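Local coordinates for protein GMP reductase (Trypanosoma brucei brucei, PDB 6JIG) that probably catalyses the NADPH-dependent reductive deamination of GMP to IMP, and binds guanine nucleotides at a regulatory CBS-domain pair as well as in its TIM-barrel catalytic domain, at residues S40-L45 against S283-A288; S96-S101 against Y205-S210. The protein carries 1 engineered substitution. One frame throughout, in Å; residues are numbered along the deposited sequence.

Contact 1 (S40-L45 against S283-A288); sequences SRNVKL and SVDIIA
D285 pushes its carboxylate into the turn S40-V43, and three hydrogen bonds grip its two oxygens. OD2 of D285 takes two of them from different directions: the hydroxyl OG of S40 at 2.8 Å on the anti lone pair, and the backbone N of N42 at 2.7 Å on the syn lone pair. The other oxygen, OD1 of D285, uses its syn lone pair for ND2 of N42, 2.8 Å away and almost straight at 173°, with the oxygen lying in the amide plane. The side chains of N42 and D285 cross at about a right angle, their amide and carboxylate planes 52° apart. N42 spans both oxygens because its backbone N-H reaches OD2 and its side-chain ND2 reaches OD1. The N of R41 is near OD2 but badly angled and makes no bond. For S40, chi1 of 46° sets OG between its own N and carbonyl carbon, turned to the carboxylate; its CB meanwhile rests 4.0 Å from CG1 of I287. CG2 of V43 comes within 3.9 Å of OD2 of D285.

The turn is a type I beta turn, closed by V43 N to S40 O at 3.2 Å, and it links strands 37-40 and 43-45 of a two-stranded hairpin. D285 lies on the TIM-barrel strand that runs on through I287, so the contact ties the hairpin to the barrel wall beside strand 255-259. R41 turns its guanidinium elsewhere, NH1 bonding to the carbonyl of R344. With D285 and S40 buried, the three donors compensate a carboxylate inside the protein; they would be expected to stabilise its ionised form and to fix its rotation against the turn.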
loop_
_atom_site.group_PDB
_atom_site.type_symbol
_atom_site.label_atom_id
_atom_site.label_comp_id
_atom_site.label_asym_id
_atom_site.label_seq_id
_atom_site.Cartn_x
_atom_site.Cartn_y
_atom_site.Cartn_z
ATOM N N SER A 40 46.846 -7.790 -8.561
ATOM C CA SER A 40 47.376 -8.990 -9.181
ATOM C C SER A 40 48.840 -9.097 -8.764
ATOM O O SER A 40 49.349 -8.251 -8.021
ATOM C CB SER A 40 47.233 -8.947 -10.710
ATOM O OG SER A 40 47.651 -7.697 -11.228
ATOM N N ARG A 41 49.518 -10.137 -9.257
ATOM C CA ARG A 41 50.875 -10.441 -8.791
ATOM C C ARG A 41 51.780 -9.214 -8.862
ATOM O O ARG A 41 52.578 -8.966 -7.952
ATOM C CB ARG A 41 51.482 -11.577 -9.615
ATOM C CG ARG A 41 51.059 -13.020 -9.292
ATOM C CD ARG A 41 52.031 -13.968 -10.016
ATOM N NE ARG A 41 51.575 -15.343 -10.219
ATOM C CZ ARG A 41 51.707 -16.329 -9.328
ATOM N NH1 ARG A 41 52.266 -16.114 -8.135
ATOM N NH2 ARG A 41 51.271 -17.546 -9.626
ATOM N N ASN A 42 51.651 -8.417 -9.920
ATOM C CA ASN A 42 52.580 -7.313 -10.132
ATOM C C ASN A 42 51.909 -5.943 -10.109
ATOM O O ASN A 42 52.501 -4.971 -10.585
ATOM C CB ASN A 42 53.336 -7.534 -11.443
ATOM C CG ASN A 42 54.052 -8.867 -11.461
ATOM O OD1 ASN A 42 54.983 -9.083 -10.691
ATOM N ND2 ASN A 42 53.594 -9.784 -12.306
ATOM N N VAL A 43 50.700 -5.820 -9.552
ATOM C CA VAL A 43 50.000 -4.535 -9.528
ATOM C C VAL A 43 49.506 -4.263 -8.115
ATOM O O VAL A 43 48.679 -5.016 -7.589
ATOM C CB VAL A 43 48.825 -4.490 -10.518
ATOM C CG1 VAL A 43 48.125 -3.144 -10.434
ATOM C CG2 VAL A 43 49.316 -4.750 -11.945
ATOM N N LYS A 44 49.989 -3.178 -7.514
ATOM C CA LYS A 44 49.564 -2.741 -6.191
ATOM C C LYS A 44 48.566 -1.594 -6.305
ATOM O O LYS A 44 48.612 -0.802 -7.249
ATOM C CB LYS A 44 50.764 -2.284 -5.352
ATOM C CG LYS A 44 51.804 -3.357 -5.058
ATOM C CD LYS A 44 52.861 -2.832 -4.070
ATOM N N LEU A 45 47.666 -1.502 -5.323
ATOM C CA LEU A 45 46.700 -0.418 -5.245
ATOM C C LEU A 45 46.704 0.166 -3.841
ATOM O O LEU A 45 46.824 -0.568 -2.856
ATOM C CB LEU A 45 45.263 -0.891 -5.571
ATOM C CG LEU A 45 45.001 -1.454 -6.961
ATOM C CD1 LEU A 45 43.550 -1.981 -7.065
ATOM C CD2 LEU A 45 45.251 -0.388 -7.997
ATOM N N SER A 283 53.154 -8.981 -21.533
ATOM C CA SER A 283 53.787 -7.885 -20.823
ATOM C C SER A 283 52.928 -7.329 -19.697
ATOM O O SER A 283 53.423 -6.493 -18.938
ATOM C CB SER A 283 54.123 -6.757 -21.792
ATOM O OG SER A 283 52.969 -6.382 -22.528
ATOM N N VAL A 284 51.663 -7.749 -19.566
ATOM C CA VAL A 284 50.815 -7.259 -18.481
ATOM C C VAL A 284 50.205 -8.441 -17.735
ATOM O O VAL A 284 50.034 -9.534 -18.284
ATOM C CB VAL A 284 49.695 -6.303 -18.968
ATOM C CG1 VAL A 284 50.283 -5.100 -19.741
ATOM C CG2 VAL A 284 48.667 -7.043 -19.797
ATOM N N ASP A 285 49.900 -8.209 -16.460
ATOM C CA ASP A 285 49.248 -9.226 -15.644
ATOM C C ASP A 285 47.921 -9.652 -16.263
ATOM O O ASP A 285 47.165 -8.829 -16.786
ATOM C CB ASP A 285 49.017 -8.695 -14.234
ATOM C CG ASP A 285 50.242 -8.829 -13.344
ATOM O OD1 ASP A 285 51.327 -9.210 -13.840
ATOM O OD2 ASP A 285 50.116 -8.533 -12.143
ATOM N N ILE A 286 47.644 -10.948 -16.188
ATOM C CA ILE A 286 46.422 -11.543 -16.712
ATOM C C ILE A 286 45.597 -12.010 -15.515
ATOM O O ILE A 286 45.999 -12.932 -14.797
ATOM C CB ILE A 286 46.716 -12.713 -17.659
ATOM C CG1 ILE A 286 47.725 -12.299 -18.747
ATOM C CG2 ILE A 286 45.419 -13.216 -18.309
ATOM C CD1 ILE A 286 47.266 -11.118 -19.588
ATOM N N ILE A 287 44.442 -11.376 -15.317
ATOM C CA ILE A 287 43.462 -11.756 -14.297
ATOM C C ILE A 287 42.377 -12.570 -14.987
ATOM O O ILE A 287 42.064 -12.330 -16.165
ATOM C CB ILE A 287 42.893 -10.500 -13.609
ATOM C CG1 ILE A 287 44.038 -9.704 -12.962
ATOM C CG2 ILE A 287 41.798 -10.863 -12.538
ATOM C CD1 ILE A 287 43.642 -8.314 -12.492
ATOM N N ALA A 288 41.824 -13.565 -14.284
ATOM C CA ALA A 288 40.828 -14.436 -14.899
ATOM C C ALA A 288 39.735 -14.785 -13.895
ATOM O O ALA A 288 39.986 -14.900 -12.697
ATOM C CB ALA A 288 41.444 -15.731 -15.422
#

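Contact 2 (S96-S101 against Y205-S210); sequences SFLIES and YLVTLS. With 5GP (guanosine-5'-monophosphate), chain C.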
loop_
_atom_site.group_PDB
_atom_site.type_symbol
_atom_site.label_atom_id
_atom_site.label_comp_id
_atom_site.label_asym_id
_atom_site.label_seq_id
_atom_site.Cartn_x
_atom_site.Cartn_y
_atom_site.Cartn_z
ATOM N N SER A 96 49.651 13.075 -16.796
ATOM C CA SER A 96 50.922 12.435 -17.114
ATOM C C SER A 96 52.030 13.242 -16.451
ATOM O O SER A 96 51.783 14.294 -15.869
ATOM C CB SER A 96 51.137 12.349 -18.631
ATOM O OG SER A 96 52.196 11.462 -18.941
ATOM N N PHE A 97 53.259 12.742 -16.534
ATOM C CA PHE A 97 54.399 13.582 -16.160
ATOM C C PHE A 97 54.913 14.232 -17.439
ATOM O O PHE A 97 54.748 15.438 -17.643
ATOM C CB PHE A 97 55.484 12.789 -15.433
ATOM C CG PHE A 97 56.666 13.638 -15.045
ATOM C CD1 PHE A 97 56.484 14.775 -14.275
ATOM C CD2 PHE A 97 57.943 13.325 -15.480
ATOM C CE1 PHE A 97 57.565 15.591 -13.924
ATOM C CE2 PHE A 97 59.025 14.130 -15.129
ATOM C CZ PHE A 97 58.829 15.263 -14.347
ATOM N N LEU A 98 55.494 13.434 -18.327
ATOM C CA LEU A 98 55.845 13.889 -19.669
ATOM C C LEU A 98 54.671 13.588 -20.593
ATOM O O LEU A 98 54.336 12.421 -20.820
ATOM C CB LEU A 98 57.111 13.199 -20.169
ATOM C CG LEU A 98 58.406 13.372 -19.372
ATOM C CD1 LEU A 98 59.555 12.724 -20.141
ATOM C CD2 LEU A 98 58.705 14.825 -19.125
ATOM N N ILE A 99 54.036 14.633 -21.114
ATOM C CA ILE A 99 52.946 14.446 -22.068
ATOM C C ILE A 99 53.548 14.136 -23.430
ATOM O O ILE A 99 54.254 14.969 -24.013
ATOM C CB ILE A 99 52.040 15.683 -22.135
ATOM C CG1 ILE A 99 51.499 16.023 -20.748
ATOM C CG2 ILE A 99 50.899 15.446 -23.116
ATOM C CD1 ILE A 99 50.920 17.435 -20.650
ATOM N N GLU A 100 53.271 12.938 -23.943
ATOM C CA GLU A 100 53.713 12.587 -25.279
ATOM C C GLU A 100 52.728 13.139 -26.299
ATOM O O GLU A 100 51.530 13.268 -26.028
ATOM C CB GLU A 100 53.849 11.071 -25.431
ATOM C CG GLU A 100 54.958 10.460 -24.577
ATOM C CD GLU A 100 55.282 9.015 -24.961
ATOM O OE1 GLU A 100 54.585 8.452 -25.835
ATOM O OE2 GLU A 100 56.233 8.444 -24.382
ATOM N N SER A 101 53.251 13.487 -27.471
ATOM C CA SER A 101 52.464 14.060 -28.558
ATOM C C SER A 101 51.505 15.158 -28.081
ATOM O O SER A 101 50.295 15.078 -28.321
ATOM C CB SER A 101 51.704 12.968 -29.292
ATOM O OG SER A 101 52.584 11.925 -29.664
ATOM N N TYR A 205 58.082 16.764 -25.728
ATOM C CA TYR A 205 57.112 16.543 -24.657
ATOM C C TYR A 205 56.623 17.886 -24.139
ATOM O O TYR A 205 57.144 18.949 -24.497
ATOM C CB TYR A 205 57.705 15.748 -23.479
ATOM C CG TYR A 205 58.341 14.434 -23.854
ATOM C CD1 TYR A 205 57.568 13.295 -24.066
ATOM C CD2 TYR A 205 59.716 14.327 -23.989
ATOM C CE1 TYR A 205 58.160 12.087 -24.421
ATOM C CE2 TYR A 205 60.312 13.132 -24.332
ATOM C CZ TYR A 205 59.534 12.015 -24.552
ATOM O OH TYR A 205 60.147 10.829 -24.903
ATOM N N LEU A 206 55.630 17.822 -23.255
ATOM C CA LEU A 206 55.188 18.972 -22.483
ATOM C C LEU A 206 55.020 18.552 -21.033
ATOM O O LEU A 206 54.492 17.467 -20.756
ATOM C CB LEU A 206 53.872 19.535 -23.036
ATOM C CG LEU A 206 53.214 20.609 -22.172
ATOM C CD1 LEU A 206 54.078 21.887 -22.214
ATOM C CD2 LEU A 206 51.777 20.874 -22.641
ATOM N N VAL A 207 55.482 19.396 -20.111
ATOM C CA VAL A 207 55.206 19.230 -18.688
ATOM C C VAL A 207 54.386 20.427 -18.228
ATOM O O VAL A 207 54.756 21.576 -18.496
ATOM C CB VAL A 207 56.495 19.096 -17.858
ATOM C CG1 VAL A 207 56.157 18.663 -16.431
ATOM C CG2 VAL A 207 57.457 18.110 -18.517
ATOM N N THR A 208 53.271 20.161 -17.547
ATOM C CA THR A 208 52.372 21.211 -17.091
ATOM C C THR A 208 52.367 21.303 -15.573
ATOM O O THR A 208 52.566 20.309 -14.864
ATOM C CB THR A 208 50.935 20.977 -17.572
ATOM O OG1 THR A 208 50.371 19.879 -16.850
ATOM C CG2 THR A 208 50.913 20.659 -19.037
ATOM N N LEU A 209 52.109 22.516 -15.088
ATOM C CA LEU A 209 52.020 22.749 -13.654
ATOM C C LEU A 209 50.937 21.885 -13.022
ATOM O O LEU A 209 51.112 21.382 -11.905
ATOM C CB LEU A 209 51.754 24.230 -13.393
ATOM C CG LEU A 209 51.400 24.685 -11.986
ATOM C CD1 LEU A 209 52.544 24.380 -11.027
ATOM C CD2 LEU A 209 51.079 26.165 -11.993
ATOM N N SER A 210 49.808 21.704 -13.723
ATOM C CA SER A 210 48.723 20.882 -13.183
ATOM C C SER A 210 49.216 19.488 -12.831
ATOM O O SER A 210 48.878 18.946 -11.775
ATOM C CB SER A 210 47.572 20.782 -14.193
ATOM O OG SER A 210 46.997 22.048 -14.445
HETATM P P 5GP C . 45.297 22.285 -17.946
HETATM O O1P 5GP C . 46.022 23.040 -16.856
HETATM O O2P 5GP C . 46.052 22.190 -19.256
HETATM O O3P 5GP C . 43.789 22.439 -17.999
HETATM O "O5'" 5GP C . 45.455 20.767 -17.528
HETATM C "C5'" 5GP C . 46.181 19.921 -18.388
HETATM C "C4'" 5GP C . 45.882 18.481 -18.126
HETATM O "O4'" 5GP C . 45.586 17.855 -19.411
HETATM C "C3'" 5GP C . 47.087 17.743 -17.549
HETATM O "O3'" 5GP C . 46.674 16.723 -16.639
HETATM C "C2'" 5GP C . 47.731 17.147 -18.797
HETATM O "O2'" 5GP C . 48.568 16.033 -18.582
HETATM C "C1'" 5GP C . 46.503 16.809 -19.645
HETATM N N9 5GP C . 46.821 16.742 -21.069
HETATM C C8 5GP C . 46.799 15.613 -21.794
HETATM N N7 5GP C . 47.204 15.879 -23.048
HETATM C C5 5GP C . 47.520 17.196 -23.105
HETATM C C6 5GP C . 47.990 18.009 -24.127
HETATM O O6 5GP C . 48.201 17.527 -25.260
HETATM N N1 5GP C . 48.214 19.306 -23.886
HETATM C C2 5GP C . 47.984 19.837 -22.675
HETATM N N2 5GP C . 48.232 21.161 -22.490
HETATM N N3 5GP C . 47.514 19.067 -21.646
HETATM C C4 5GP C . 47.281 17.742 -21.848
HETATM O O HOH W 1 52.844 17.332 -17.457
#
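The Y205 ring carries CD1 of L98 over the centre of one face, a CH-pi contact 4.1 Å from the centroid and only 8° off the ring normal. At its edge, in the ring plane, lie the carbonyl O of I99 and CG of E100, the latter 3.6 Å from CE1 of Y205. E100 runs beside Y205 in the same direction, its carboxylate tilted 44° to the ring. This is the edge of a three-stranded antiparallel sheet in the CBS-domain pair, where the weakly bonded strand 99-100 lies next to strand 203-208. I99 N donates to L206 O at 2.9 Å, and L206 N returns a longer bond to I99 O.

L98 forks over two neighbours: while CD1 covers Y205, CD2 of L98 meets CG2 of V207 at 3.6 Å. The F97 ring approaches CG1 of V207 obliquely and also packs on helix 179-189. I99 sends its side chain to the nucleotide side; an extended chi2 (164°) carries its CD1 to CG2 of T208, and CG2 of I99 nears N7 and C5 of the guanine of the bound GMP. CD2 of L206 approaches N2 of the same base, so the strands supply an apolar wall to this GMP site.

At the end of strand 203-208, T208 is the N-cap of helix 209-216, its OG1 bonded to the N of D211, which also binds the nucleotide. S210 OG donates to phosphate O1P. One water donates to F97 O at 2.7 Å and accepts from T208 N at 2.9 Å.

How the contacts relate
Contact 2 is nested within the chain loop that contact 1 closes: 40-45 comes first, then 96-101 and 205-210, and finally 283-288. Their centres are 26 Å apart and their nearest atoms about 15 Å, so they do not touch, and they share no sheet. Contact 1 belongs to the catalytic TIM barrel, joining the hairpin 37-45 to barrel strand 285-291. Contact 2 belongs to the CBS pair, inserted between barrel strands 72-75 and 232-235, where a separate GMP is bound. The arrangement fits a protein whose regulatory nucleotide site sits apart from the catalytic one, in line with allosteric control through the CBS domains.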